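Long-range contact in putative uncharacterized protein PH0300 (Pyrococcus horikoshii, PDB 3VRH), which catalyses the ATP-dependent 2-thiolation of 5-methyluridine in the T loop of tRNA, a modification that stabilises tRNAs thermally: residues Leu44-Gly56 / Ala64-His78. Residues are numbered along the deposited sequence; the frame is centred on the assembly and turned at random.
With BCN (bicine), chain D.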
# COMPACT_ATOMS: atom_id res chain seq x y z
N LEU A 44 -9.48 -23.68 14.55
CA LEU A 44 -9.95 -24.21 15.82
C LEU A 44 -10.65 -25.56 15.64
O LEU A 44 -11.19 -25.85 14.57
CB LEU A 44 -10.96 -23.23 16.45
CG LEU A 44 -10.44 -21.84 16.83
CD1 LEU A 44 -11.58 -20.92 17.25
CD2 LEU A 44 -9.38 -21.96 17.94
N THR A 45 -10.63 -26.37 16.69
CA THR A 45 -11.47 -27.56 16.75
C THR A 45 -12.30 -27.51 18.03
O THR A 45 -11.90 -26.88 19.02
CB THR A 45 -10.66 -28.87 16.70
OG1 THR A 45 -9.79 -28.95 17.84
CG2 THR A 45 -9.84 -28.96 15.44
N LYS A 46 -13.43 -28.19 18.02
CA LYS A 46 -14.38 -28.08 19.12
C LYS A 46 -13.88 -28.64 20.46
O LYS A 46 -14.49 -28.44 21.50
CB LYS A 46 -15.70 -28.73 18.73
CG LYS A 46 -16.92 -27.95 19.17
CD LYS A 46 -17.26 -26.88 18.16
CE LYS A 46 -18.58 -27.20 17.51
NZ LYS A 46 -18.80 -26.34 16.33
N ASP A 47 -12.75 -29.34 20.43
CA ASP A 47 -12.20 -29.93 21.64
C ASP A 47 -11.26 -28.96 22.35
O ASP A 47 -10.92 -29.16 23.52
CB ASP A 47 -11.45 -31.21 21.30
CG ASP A 47 -10.30 -30.97 20.32
OD1 ASP A 47 -10.59 -30.74 19.12
OD2 ASP A 47 -9.12 -30.98 20.74
N GLU A 48 -10.83 -27.92 21.64
CA GLU A 48 -9.83 -26.98 22.17
C GLU A 48 -10.37 -26.06 23.27
O GLU A 48 -11.54 -25.68 23.28
CB GLU A 48 -9.25 -26.13 21.04
CG GLU A 48 -8.07 -26.76 20.34
CD GLU A 48 -7.63 -25.97 19.11
OE1 GLU A 48 -8.49 -25.63 18.27
OE2 GLU A 48 -6.43 -25.71 18.98
N ARG A 49 -9.51 -25.74 24.23
CA ARG A 49 -9.84 -24.74 25.24
C ARG A 49 -9.35 -23.39 24.74
O ARG A 49 -8.16 -23.16 24.60
CB ARG A 49 -9.23 -25.10 26.59
CG ARG A 49 -9.72 -24.21 27.73
CD ARG A 49 -9.87 -24.97 29.03
NE ARG A 49 -9.71 -24.10 30.19
CZ ARG A 49 -8.54 -23.89 30.80
NH1 ARG A 49 -7.45 -24.50 30.35
NH2 ARG A 49 -8.46 -23.07 31.85
N ILE A 50 -10.28 -22.50 24.46
CA ILE A 50 -9.94 -21.26 23.78
C ILE A 50 -10.07 -20.04 24.69
O ILE A 50 -11.03 -19.91 25.43
CB ILE A 50 -10.83 -21.07 22.55
CG1 ILE A 50 -10.79 -22.35 21.71
CG2 ILE A 50 -10.39 -19.85 21.77
CD1 ILE A 50 -12.05 -22.62 20.89
N LEU A 51 -9.07 -19.17 24.62
CA LEU A 51 -9.09 -17.94 25.39
C LEU A 51 -9.36 -16.75 24.47
O LEU A 51 -8.71 -16.62 23.43
CB LEU A 51 -7.75 -17.75 26.09
CG LEU A 51 -7.65 -16.47 26.92
CD1 LEU A 51 -8.54 -16.59 28.14
CD2 LEU A 51 -6.22 -16.11 27.29
N VAL A 52 -10.33 -15.90 24.82
CA VAL A 52 -10.58 -14.67 24.05
C VAL A 52 -10.25 -13.46 24.91
O VAL A 52 -10.77 -13.31 26.02
CB VAL A 52 -12.03 -14.57 23.53
CG1 VAL A 52 -12.22 -13.28 22.73
CG2 VAL A 52 -12.39 -15.78 22.69
N ALA A 53 -9.36 -12.62 24.40
CA ALA A 53 -8.93 -11.42 25.13
C ALA A 53 -9.97 -10.37 24.89
O ALA A 53 -10.08 -9.86 23.79
CB ALA A 53 -7.56 -10.94 24.62
N VAL A 54 -10.73 -10.03 25.92
CA VAL A 54 -11.84 -9.10 25.72
C VAL A 54 -11.52 -7.71 26.29
O VAL A 54 -11.38 -7.53 27.50
CB VAL A 54 -13.17 -9.70 26.25
CG1 VAL A 54 -13.43 -11.04 25.57
CG2 VAL A 54 -13.11 -9.93 27.72
N SER A 55 -11.39 -6.73 25.40
CA SER A 55 -11.03 -5.37 25.78
C SER A 55 -12.24 -4.57 26.24
O SER A 55 -12.10 -3.49 26.80
CB SER A 55 -10.44 -4.65 24.57
OG SER A 55 -11.43 -4.60 23.54
N GLY A 56 -13.43 -5.10 25.97
CA GLY A 56 -14.65 -4.30 26.09
C GLY A 56 -15.05 -3.66 24.76
O GLY A 56 -16.14 -3.13 24.64
N ALA A 64 -15.97 -13.50 21.04
CA ALA A 64 -16.31 -14.43 22.13
C ALA A 64 -17.77 -14.84 22.04
O ALA A 64 -18.11 -15.99 22.31
CB ALA A 64 -16.03 -13.80 23.48
N TYR A 65 -18.61 -13.90 21.64
CA TYR A 65 -20.02 -14.17 21.50
C TYR A 65 -20.28 -15.28 20.48
O TYR A 65 -21.03 -16.22 20.75
CB TYR A 65 -20.81 -12.91 21.12
CG TYR A 65 -22.32 -13.10 21.15
CD1 TYR A 65 -22.98 -13.77 20.11
CD2 TYR A 65 -23.09 -12.63 22.20
CE1 TYR A 65 -24.33 -13.95 20.12
CE2 TYR A 65 -24.48 -12.82 22.23
CZ TYR A 65 -25.09 -13.48 21.18
OH TYR A 65 -26.45 -13.68 21.17
N VAL A 66 -19.68 -15.16 19.30
CA VAL A 66 -19.93 -16.10 18.22
C VAL A 66 -19.27 -17.46 18.44
O VAL A 66 -19.88 -18.49 18.17
CB VAL A 66 -19.55 -15.53 16.82
CG1 VAL A 66 -19.77 -16.57 15.73
CG2 VAL A 66 -20.38 -14.30 16.51
N LEU A 67 -18.02 -17.46 18.90
CA LEU A 67 -17.36 -18.73 19.21
C LEU A 67 -18.22 -19.53 20.20
O LEU A 67 -18.34 -20.75 20.07
CB LEU A 67 -15.98 -18.51 19.79
CG LEU A 67 -14.93 -17.96 18.82
CD1 LEU A 67 -13.60 -17.87 19.50
CD2 LEU A 67 -14.83 -18.83 17.59
N LYS A 68 -18.83 -18.83 21.15
CA LYS A 68 -19.70 -19.44 22.16
C LYS A 68 -20.95 -20.00 21.51
O LYS A 68 -21.32 -21.16 21.74
CB LYS A 68 -20.10 -18.41 23.22
CG LYS A 68 -20.85 -18.99 24.42
CD LYS A 68 -19.90 -19.74 25.34
CE LYS A 68 -20.67 -20.32 26.53
NZ LYS A 68 -19.82 -21.26 27.28
N LYS A 69 -21.62 -19.18 20.71
CA LYS A 69 -22.84 -19.59 20.02
C LYS A 69 -22.57 -20.77 19.07
O LYS A 69 -23.40 -21.67 18.92
CB LYS A 69 -23.46 -18.42 19.28
CG LYS A 69 -24.81 -18.73 18.66
CD LYS A 69 -25.51 -17.46 18.20
CE LYS A 69 -26.87 -17.77 17.58
NZ LYS A 69 -27.58 -16.59 17.03
N LEU A 70 -21.39 -20.78 18.47
CA LEU A 70 -21.00 -21.88 17.58
C LEU A 70 -20.72 -23.17 18.33
O LEU A 70 -20.65 -24.23 17.72
CB LEU A 70 -19.79 -21.50 16.72
CG LEU A 70 -20.10 -20.49 15.62
CD1 LEU A 70 -18.89 -20.25 14.70
CD2 LEU A 70 -21.30 -20.96 14.81
N GLY A 71 -20.55 -23.08 19.64
CA GLY A 71 -20.34 -24.27 20.44
C GLY A 71 -18.91 -24.53 20.87
O GLY A 71 -18.59 -25.65 21.26
N TYR A 72 -18.05 -23.52 20.80
CA TYR A 72 -16.67 -23.69 21.23
C TYR A 72 -16.50 -23.54 22.73
O TYR A 72 -17.36 -22.97 23.40
CB TYR A 72 -15.74 -22.72 20.47
CG TYR A 72 -15.58 -23.12 19.03
CD1 TYR A 72 -16.50 -22.73 18.08
CD2 TYR A 72 -14.53 -23.94 18.64
CE1 TYR A 72 -16.37 -23.11 16.76
CE2 TYR A 72 -14.39 -24.34 17.33
CZ TYR A 72 -15.32 -23.92 16.39
OH TYR A 72 -15.20 -24.31 15.07
N ASN A 73 -15.40 -24.07 23.25
CA ASN A 73 -15.12 -23.98 24.68
C ASN A 73 -14.31 -22.72 24.98
O ASN A 73 -13.08 -22.73 24.90
CB ASN A 73 -14.38 -25.24 25.18
CG ASN A 73 -13.96 -25.13 26.63
OD1 ASN A 73 -14.53 -24.35 27.40
ND2 ASN A 73 -12.95 -25.91 27.02
N ILE A 74 -14.99 -21.64 25.34
CA ILE A 74 -14.26 -20.39 25.45
C ILE A 74 -14.31 -19.78 26.84
O ILE A 74 -15.33 -19.83 27.52
CB ILE A 74 -14.72 -19.36 24.40
CG1 ILE A 74 -16.17 -18.98 24.64
CG2 ILE A 74 -14.56 -19.90 22.97
CD1 ILE A 74 -16.40 -17.50 24.55
N GLU A 75 -13.18 -19.24 27.27
CA GLU A 75 -13.12 -18.41 28.46
C GLU A 75 -12.54 -17.07 28.01
O GLU A 75 -11.89 -17.01 26.96
CB GLU A 75 -12.26 -19.06 29.55
CG GLU A 75 -12.78 -20.48 29.94
CD GLU A 75 -12.03 -21.13 31.10
OE1 GLU A 75 -11.41 -20.41 31.91
OE2 GLU A 75 -12.06 -22.38 31.20
N CYS A 76 -12.79 -16.01 28.77
CA CYS A 76 -12.35 -14.69 28.37
C CYS A 76 -11.39 -14.10 29.36
O CYS A 76 -11.45 -14.40 30.56
CB CYS A 76 -13.54 -13.78 28.15
SG CYS A 76 -14.72 -14.45 26.99
N LEU A 77 -10.50 -13.25 28.86
CA LEU A 77 -9.56 -12.53 29.69
C LEU A 77 -9.66 -11.04 29.37
O LEU A 77 -9.55 -10.65 28.20
CB LEU A 77 -8.14 -13.01 29.43
CG LEU A 77 -7.02 -12.10 29.96
CD1 LEU A 77 -7.02 -12.08 31.48
CD2 LEU A 77 -5.66 -12.51 29.42
N HIS A 78 -9.85 -10.22 30.40
CA HIS A 78 -9.83 -8.78 30.22
C HIS A 78 -8.61 -8.21 30.87
O HIS A 78 -8.37 -8.44 32.06
CB HIS A 78 -11.06 -8.12 30.82
CG HIS A 78 -10.99 -6.63 30.83
ND1 HIS A 78 -11.09 -5.88 29.68
CD2 HIS A 78 -10.80 -5.75 31.85
CE1 HIS A 78 -10.98 -4.60 29.99
NE2 HIS A 78 -10.82 -4.49 31.30
N1 BCN D . -9.11 -7.09 19.68
C1 BCN D . -9.51 -6.80 18.24
C2 BCN D . -8.77 -5.69 17.60
O21 BCN D . -7.61 -5.45 18.01
O22 BCN D . -9.30 -5.01 16.70
C3 BCN D . -9.92 -6.29 20.63
C4 BCN D . -11.25 -5.68 20.15
O4 BCN D . -12.19 -5.54 20.89
C5 BCN D . -9.30 -8.51 19.97
C6 BCN D . -8.69 -8.96 21.23
O6 BCN D . -8.51 -10.11 21.45
O HOH W 1 -13.56 -25.55 21.65
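Lys46 lies across one face of the Tyr72 ring, where the loop leading into strand 49-53 meets the turn after helix 58-69, in a beta-alpha-beta unit of the PP-loop ATPase fold. Strand 49-53, helix 58-69 and strand 73-80 form the unit; the two strands pair in parallel. Lys46 CD sits over the ring centre, 3.8 Å from the centroid, as a CH-pi contact. Bends at chi2 and chi3 (85° and 113°) carry the lysine chain over the ring. Its NZ then donates to Leu70 O at 3.1 Å, near the Schellman turn at Gly71 that ends the helix. The ammonium also makes an off-centre cation-pi contact with Tyr72. Ile50 CD1 packs obliquely on the same ring, 3.6 Å from Tyr72 CD2. A water accepts from Asn73 N; it lies close to Glu48 O and can donate to it.

On the sheet face of Leu51 and Leu77, Glu75 reaches back to Arg49. Arg49 NE gives a straight salt-bridge bond to Glu75 OE2 at 3.1 Å. The acceptor lies in the guanidinium plane, yet it is met from above the carboxylate plane, the two planes being 64° apart. Outside the pair, Arg49 NH1 bonds Asn146 O, and Glu75 OE1 bonds His106. A leucine in place of Arg49 would probably leave Glu75 OE2 without this charged mate and Asn146 O without this donor.

On the other face, Val52 CG1 meets Ala64 CB and Val52 CG2 meets Leu67 CD1, seating the helix on the sheet. At the C-terminal end of strand 49-53 and just after it, Ala53 O and Ser55 OG hydrogen-bond bicine in the pocket; Ala53 also binds ATP. At the far end of the strand pairing, His78 ND1 donates to Val54 O at 2.7 Å, with that oxygen in the plane of the imidazole.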